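Local coordinates for protein PAN2-PAN3 deadenylation complex catalytic subunit pan2 (Neurospora crassa, PDB 4CZX) that probably shortens the poly(A) tails of messenger RNA as catalytic subunit of the PAN2-PAN3 complex, this chain being its N-terminal WD40 domain, at residues A[86-91]-A[112-117]; A[130-135]-A[155-160]. One frame throughout, in Å; residues are numbered along the deposited sequence.

Contact 1: A[86-91]-A[112-117]; sequences IFLGSR and QDLRAM. With PO4 (phosphate ion), chain D.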
loop_
_atom_site.group_PDB
_atom_site.type_symbol
_atom_site.label_atom_id
_atom_site.label_comp_id
_atom_site.label_asym_id
_atom_site.label_seq_id
_atom_site.Cartn_x
_atom_site.Cartn_y
_atom_site.Cartn_z
ATOM N N ILE A 86 -0.618 -24.471 -19.073
ATOM C CA ILE A 86 -1.376 -24.898 -17.905
ATOM C C ILE A 86 -0.427 -25.082 -16.719
ATOM O O ILE A 86 0.649 -25.681 -16.842
ATOM C CB ILE A 86 -2.161 -26.191 -18.176
ATOM C CG1 ILE A 86 -2.900 -26.083 -19.520
ATOM C CG2 ILE A 86 -3.150 -26.483 -17.045
ATOM C CD1 ILE A 86 -3.650 -27.333 -19.891
ATOM N N PHE A 87 -0.825 -24.512 -15.590
ATOM C CA PHE A 87 -0.010 -24.478 -14.371
ATOM C C PHE A 87 -0.740 -25.193 -13.243
ATOM O O PHE A 87 -1.917 -24.914 -12.994
ATOM C CB PHE A 87 0.276 -23.032 -13.943
ATOM C CG PHE A 87 0.829 -22.149 -15.039
ATOM C CD1 PHE A 87 -0.023 -21.403 -15.859
ATOM C CD2 PHE A 87 2.199 -22.016 -15.198
ATOM C CE1 PHE A 87 0.493 -20.555 -16.865
ATOM C CE2 PHE A 87 2.728 -21.184 -16.172
ATOM C CZ PHE A 87 1.876 -20.445 -17.020
ATOM N N LEU A 88 -0.052 -26.088 -12.538
ATOM C CA LEU A 88 -0.682 -26.812 -11.439
ATOM C C LEU A 88 -0.078 -26.418 -10.090
ATOM O O LEU A 88 1.138 -26.406 -9.918
ATOM C CB LEU A 88 -0.555 -28.339 -11.620
ATOM C CG LEU A 88 -1.358 -29.157 -10.592
ATOM C CD1 LEU A 88 -1.936 -30.408 -11.230
ATOM C CD2 LEU A 88 -0.526 -29.566 -9.359
ATOM N N GLY A 89 -0.950 -26.093 -9.139
ATOM C CA GLY A 89 -0.554 -25.903 -7.752
ATOM C C GLY A 89 -1.360 -26.876 -6.912
ATOM O O GLY A 89 -2.260 -27.542 -7.432
ATOM N N SER A 90 -1.053 -26.964 -5.619
ATOM C CA SER A 90 -1.751 -27.901 -4.749
ATOM C C SER A 90 -3.251 -27.662 -4.656
ATOM O O SER A 90 -4.010 -28.603 -4.421
ATOM C CB SER A 90 -1.149 -27.860 -3.337
ATOM O OG SER A 90 0.019 -28.654 -3.307
ATOM N N ARG A 91 -3.679 -26.408 -4.826
ATOM C CA ARG A 91 -5.070 -26.036 -4.561
ATOM C C ARG A 91 -5.840 -25.608 -5.813
ATOM O O ARG A 91 -7.035 -25.294 -5.741
ATOM C CB ARG A 91 -5.132 -24.890 -3.530
ATOM C CG ARG A 91 -4.469 -25.217 -2.180
ATOM C CD ARG A 91 -5.198 -26.346 -1.459
ATOM N NE ARG A 91 -6.637 -26.128 -1.498
ATOM C CZ ARG A 91 -7.300 -25.321 -0.672
ATOM N NH1 ARG A 91 -6.653 -24.667 0.285
ATOM N NH2 ARG A 91 -8.613 -25.173 -0.801
ATOM N N GLN A 112 -7.168 -30.442 -2.951
ATOM C CA GLN A 112 -6.615 -30.250 -1.616
ATOM C C GLN A 112 -5.097 -30.326 -1.600
ATOM O O GLN A 112 -4.445 -29.567 -0.887
ATOM C CB GLN A 112 -7.208 -31.270 -0.645
ATOM C CG GLN A 112 -8.647 -30.950 -0.258
ATOM C CD GLN A 112 -8.815 -29.507 0.229
ATOM O OE1 GLN A 112 -8.083 -29.041 1.109
ATOM N NE2 GLN A 112 -9.782 -28.794 -0.350
ATOM N N ASP A 113 -4.536 -31.260 -2.360
ATOM C CA ASP A 113 -3.090 -31.358 -2.489
ATOM C C ASP A 113 -2.727 -31.999 -3.828
ATOM O O ASP A 113 -2.180 -33.107 -3.874
ATOM C CB ASP A 113 -2.490 -32.150 -1.322
ATOM C CG ASP A 113 -0.975 -32.027 -1.253
ATOM O OD1 ASP A 113 -0.406 -31.208 -2.004
ATOM O OD2 ASP A 113 -0.345 -32.742 -0.448
ATOM N N LEU A 114 -3.054 -31.295 -4.915
ATOM C CA LEU A 114 -2.722 -31.745 -6.269
ATOM C C LEU A 114 -1.220 -31.784 -6.477
ATOM O O LEU A 114 -0.517 -30.911 -5.981
ATOM C CB LEU A 114 -3.341 -30.812 -7.316
ATOM C CG LEU A 114 -4.857 -30.635 -7.300
ATOM C CD1 LEU A 114 -5.240 -29.653 -8.396
ATOM C CD2 LEU A 114 -5.541 -31.968 -7.518
ATOM N N ARG A 115 -0.735 -32.773 -7.225
ATOM C CA ARG A 115 0.701 -32.929 -7.459
ATOM C C ARG A 115 1.065 -33.149 -8.920
ATOM O O ARG A 115 2.227 -32.980 -9.317
ATOM C CB ARG A 115 1.246 -34.113 -6.646
ATOM C CG ARG A 115 1.146 -33.941 -5.126
ATOM C CD ARG A 115 1.973 -32.762 -4.632
ATOM N NE ARG A 115 1.847 -32.641 -3.171
ATOM C CZ ARG A 115 2.619 -33.280 -2.291
ATOM N NH1 ARG A 115 3.598 -34.082 -2.705
ATOM N NH2 ARG A 115 2.415 -33.119 -0.983
ATOM N N ALA A 116 0.077 -33.547 -9.720
ATOM C CA ALA A 116 0.359 -34.034 -11.049
ATOM C C ALA A 116 -0.817 -33.869 -11.985
ATOM O O ALA A 116 -1.979 -33.940 -11.585
ATOM C CB ALA A 116 0.764 -35.525 -10.997
ATOM N N MET A 117 -0.500 -33.696 -13.249
ATOM C CA MET A 117 -1.532 -33.782 -14.264
ATOM C C MET A 117 -0.998 -34.247 -15.593
ATOM O O MET A 117 0.209 -34.178 -15.863
ATOM C CB MET A 117 -2.199 -32.445 -14.429
ATOM C CG MET A 117 -1.261 -31.456 -14.861
ATOM S SD MET A 117 -2.264 -30.006 -15.042
ATOM C CE MET A 117 -0.923 -29.007 -15.313
HETATM P P PO4 D . -9.487 -21.376 -0.064
HETATM O O1 PO4 D . -9.909 -22.613 0.695
HETATM O O2 PO4 D . -7.987 -21.226 0.048
HETATM O O3 PO4 D . -9.892 -21.510 -1.513
HETATM O O4 PO4 D . -10.169 -20.160 0.522
#

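Contact 2: A[130-135]-A[155-160]; sequences AGWQNK and QYSFLK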
loop_
_atom_site.group_PDB
_atom_site.type_symbol
_atom_site.label_atom_id
_atom_site.label_comp_id
_atom_site.label_asym_id
_atom_site.label_seq_id
_atom_site.Cartn_x
_atom_site.Cartn_y
_atom_site.Cartn_z
ATOM N N ALA A 130 -4.427 -34.964 -10.299
ATOM C CA ALA A 130 -4.432 -35.823 -9.117
ATOM C C ALA A 130 -3.323 -35.396 -8.174
ATOM O O ALA A 130 -2.529 -34.506 -8.490
ATOM C CB ALA A 130 -4.260 -37.293 -9.515
ATOM N N GLY A 131 -3.259 -36.024 -7.006
ATOM C CA GLY A 131 -2.179 -35.729 -6.095
ATOM C C GLY A 131 -2.223 -36.592 -4.857
ATOM O O GLY A 131 -2.684 -37.736 -4.887
ATOM N N TRP A 132 -1.758 -36.032 -3.749
ATOM C CA TRP A 132 -1.721 -36.789 -2.507
ATOM C C TRP A 132 -3.063 -36.598 -1.800
ATOM O O TRP A 132 -3.166 -35.920 -0.785
ATOM C CB TRP A 132 -0.535 -36.353 -1.640
ATOM C CG TRP A 132 0.811 -36.730 -2.233
ATOM C CD1 TRP A 132 1.069 -37.114 -3.524
ATOM C CD2 TRP A 132 2.070 -36.773 -1.550
ATOM N NE1 TRP A 132 2.411 -37.376 -3.686
ATOM C CE2 TRP A 132 3.046 -37.171 -2.490
ATOM C CE3 TRP A 132 2.470 -36.497 -0.233
ATOM C CZ2 TRP A 132 4.393 -37.311 -2.153
ATOM C CZ3 TRP A 132 3.803 -36.627 0.096
ATOM C CH2 TRP A 132 4.751 -37.033 -0.858
ATOM N N GLN A 133 -4.085 -37.211 -2.382
ATOM C CA GLN A 133 -5.471 -37.078 -1.960
ATOM C C GLN A 133 -6.229 -38.192 -2.659
ATOM O O GLN A 133 -5.710 -38.793 -3.604
ATOM C CB GLN A 133 -6.041 -35.706 -2.337
ATOM C CG GLN A 133 -5.952 -35.412 -3.829
ATOM C CD GLN A 133 -6.641 -34.111 -4.213
ATOM O OE1 GLN A 133 -6.378 -33.063 -3.624
ATOM N NE2 GLN A 133 -7.539 -34.176 -5.195
ATOM N N ASN A 134 -7.456 -38.467 -2.236
ATOM C CA ASN A 134 -8.140 -39.636 -2.773
ATOM C C ASN A 134 -9.222 -39.297 -3.795
ATOM O O ASN A 134 -10.105 -40.103 -4.080
ATOM C CB ASN A 134 -8.702 -40.467 -1.622
ATOM C CG ASN A 134 -7.602 -41.051 -0.752
ATOM O OD1 ASN A 134 -7.448 -40.674 0.408
ATOM N ND2 ASN A 134 -6.822 -41.971 -1.319
ATOM N N LYS A 135 -9.119 -38.098 -4.364
ATOM C CA LYS A 135 -9.948 -37.708 -5.491
ATOM C C LYS A 135 -9.075 -37.327 -6.675
ATOM O O LYS A 135 -7.962 -36.834 -6.494
ATOM C CB LYS A 135 -10.856 -36.527 -5.143
ATOM C CG LYS A 135 -12.204 -36.900 -4.555
ATOM C CD LYS A 135 -12.169 -36.898 -3.044
ATOM C CE LYS A 135 -13.559 -36.658 -2.458
ATOM N NZ LYS A 135 -13.992 -35.233 -2.589
ATOM N N GLN A 155 -2.530 -42.603 -4.373
ATOM C CA GLN A 155 -2.216 -41.186 -4.488
ATOM C C GLN A 155 -1.009 -41.022 -5.400
ATOM O O GLN A 155 -0.102 -41.854 -5.388
ATOM C CB GLN A 155 -1.973 -40.578 -3.106
ATOM C CG GLN A 155 -3.180 -40.708 -2.191
ATOM C CD GLN A 155 -2.973 -40.037 -0.856
ATOM O OE1 GLN A 155 -1.882 -39.546 -0.564
ATOM N NE2 GLN A 155 -4.021 -40.005 -0.034
ATOM N N TYR A 156 -1.015 -39.968 -6.215
ATOM C CA TYR A 156 -0.052 -39.862 -7.300
ATOM C C TYR A 156 0.912 -38.685 -7.183
ATOM O O TYR A 156 0.514 -37.586 -6.799
ATOM C CB TYR A 156 -0.806 -39.776 -8.640
ATOM C CG TYR A 156 -1.571 -41.041 -8.966
ATOM C CD1 TYR A 156 -0.902 -42.242 -9.158
ATOM C CD2 TYR A 156 -2.953 -41.038 -9.076
ATOM C CE1 TYR A 156 -1.590 -43.413 -9.456
ATOM C CE2 TYR A 156 -3.651 -42.200 -9.383
ATOM C CZ TYR A 156 -2.955 -43.388 -9.571
ATOM O OH TYR A 156 -3.624 -44.551 -9.864
ATOM N N SER A 157 2.170 -38.919 -7.565
ATOM C CA SER A 157 3.162 -37.846 -7.661
ATOM C C SER A 157 3.453 -37.387 -9.093
ATOM O O SER A 157 3.936 -36.272 -9.291
ATOM C CB SER A 157 4.477 -38.280 -7.007
ATOM O OG SER A 157 4.277 -38.573 -5.631
ATOM N N PHE A 158 3.204 -38.266 -10.065
ATOM C CA PHE A 158 3.411 -37.982 -11.492
ATOM C C PHE A 158 2.309 -38.614 -12.322
ATOM O O PHE A 158 1.821 -39.706 -11.995
ATOM C CB PHE A 158 4.744 -38.532 -12.027
ATOM C CG PHE A 158 5.961 -37.928 -11.407
ATOM C CD1 PHE A 158 6.522 -38.494 -10.277
ATOM C CD2 PHE A 158 6.574 -36.827 -11.975
ATOM C CE1 PHE A 158 7.652 -37.945 -9.697
ATOM C CE2 PHE A 158 7.707 -36.281 -11.399
ATOM C CZ PHE A 158 8.250 -36.845 -10.267
ATOM N N LEU A 159 1.969 -37.936 -13.414
ATOM C CA LEU A 159 1.066 -38.442 -14.445
ATOM C C LEU A 159 1.626 -38.043 -15.799
ATOM O O LEU A 159 2.041 -36.902 -15.973
ATOM C CB LEU A 159 -0.348 -37.865 -14.283
ATOM C CG LEU A 159 -1.144 -38.211 -13.019
ATOM C CD1 LEU A 159 -2.400 -37.344 -12.933
ATOM C CD2 LEU A 159 -1.531 -39.677 -13.056
ATOM N N LYS A 160 1.661 -38.967 -16.755
ATOM C CA LYS A 160 1.969 -38.577 -18.129
ATOM C C LYS A 160 1.327 -39.526 -19.128
ATOM O O LYS A 160 1.395 -40.752 -18.987
ATOM C CB LYS A 160 3.487 -38.498 -18.364
ATOM C CG LYS A 160 3.854 -38.147 -19.818
ATOM C CD LYS A 160 5.265 -37.578 -19.949
ATOM C CE LYS A 160 5.667 -37.390 -21.422
ATOM N NZ LYS A 160 7.010 -36.740 -21.550
#

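Contact 1: A[86-91]-A[112-117]
Ser-90 and Leu-114 join two neighbouring blades of the WD40 beta-propeller, where the loop after strand 85-88 meets the start of strand 114-119. Leu-114 N donates to Ser-90 O at 2.9 Å, and the bond is fairly straight, 164° at the hydrogen. The nearby N-H of Asp-113 does not use this carbonyl. It goes to Gln-133 OE1, which also accepts from the N-H of Gln-112.

The Ser-90 side chain adds a second link. Its OG is anti to the carbonyl carbon (chi1 -81°) and donates to Asp-113 OD1 at 2.9 Å, nearly in line with the C-O bond of that oxygen. Arg-76 NE is also hydrogen-bonded to this hydroxyl. Asp-113 OD1 is itself shared. Arg-115 NE lies 2.9 Å from Asp-113 OD1, which is in the guanidinium plane but is met from above the carboxylate plane. Arg-115 NH2 takes Asp-113 OD2 on its syn side at 2.8 Å. This side-on salt bridge through two nitrogens restrains the rotation of the carboxylate. The positive charge would be expected to keep Asp-113 ionised.

Arg-91 and Gln-112 lie side by side and point the same way. Gln-112 OE1 sits over one face of the guanidinium, toward its rim. Arg-91 NE bonds Met-111 O instead, and Gln-112 NE2 bonds Glu-109 O. Arg-91 NH2 donates to O1 of a phosphate ion at 3.2 Å. The phosphate, probably from the crystallisation liquor, also bonds Arg-107.

The other end of the contact is apolar. In one of its two modelled conformers, Leu-88 crosses Leu-114 at about a right angle, with Leu-88 CD2 against Leu-114 CB. Met-117 CG is wedged between the backbone N and the carbonyl carbon (chi1 62°), and the chain beyond is extended. Met-117 CE lies 3.8 Å from both Ile-86 CG2 and Leu-88 CB.

Contact 2: A[130-135]-A[155-160]
An inverse gamma turn centred on Trp-132, at the end of strand 126-131 in one propeller blade, packs on Gln-155, Tyr-156 and Ser-157 of the next. Gly-131 O serves both the turn and the junction. It accepts a weak bond from Gln-133 N, which closes the turn, and a bond from Tyr-156 N at 3.1 Å. Tyr-156 N approaches from above the carbonyl plane.

The indole supplies the second bond between the blades. Trp-132 NE1 donates to Ser-157 OG at 2.9 Å, with 155° at the hydrogen, and the hydroxyl lies in the ring plane. A buffer molecule, MES, is also modelled beside Ser-157 OG, but its very close approach makes that bond doubtful. Trp-132 CD1 meets Tyr-156 O at the ring edge, 3.4 Å away. This carbonyl oxygen is buried by the contact and has no hydrogen-bonding partner in the model. Arg-115 makes a cation-pi contact with the same indole.

Gln-155 lies across the turn backbone. Its CG is anti to the carbonyl carbon (chi1 -60°), and the chain is extended beyond it. The amide then rests against the main chain of Trp-132 and Gln-133: Gln-155 OE1 is 3.4 Å from Trp-132 CA, and Gln-155 CD is 3.4 Å from Gln-133 N. A weak bond from Asn-170 ND2 serves Gln-155 OE1. The Gln-133 amide is held within its own blade. Its NE2 donates almost straight to Lys-135 O, in the plane of its amide, and also bonds Ser-110 O.

Ser-157 marks a corner in the chain and, with Phe-158, forms a classic beta bulge facing Ala-168. On the strand side of the turn, at Ala-130, the contact is apolar. Ala-130 CB sits at the edge of the Tyr-156 ring, 4.0 Å from Tyr-156 CD2, and 3.9 Å from Leu-159 CD1.

Overall arrangement
Contacts 1 and 2 are successive junctions between blades of the propeller, with centres about 9 Å apart. They come in series along the chain: contact 1 closes before contact 2 opens. The blade of strands 114-119, 126-131, 135-140 and 145-151 takes part in both. Its strand 114-119 faces the blade before it, and strand 126-131 leads into the turn that faces the blade after. These two strands are antiparallel neighbours, bonded from Arg-115 N to Ala-130 O. Arg-115 and Ala-116 both face Ala-130 in a classic beta bulge. Three blades, spanning the predicted WD repeats 2 to 4, are thus joined in sequence around the ring.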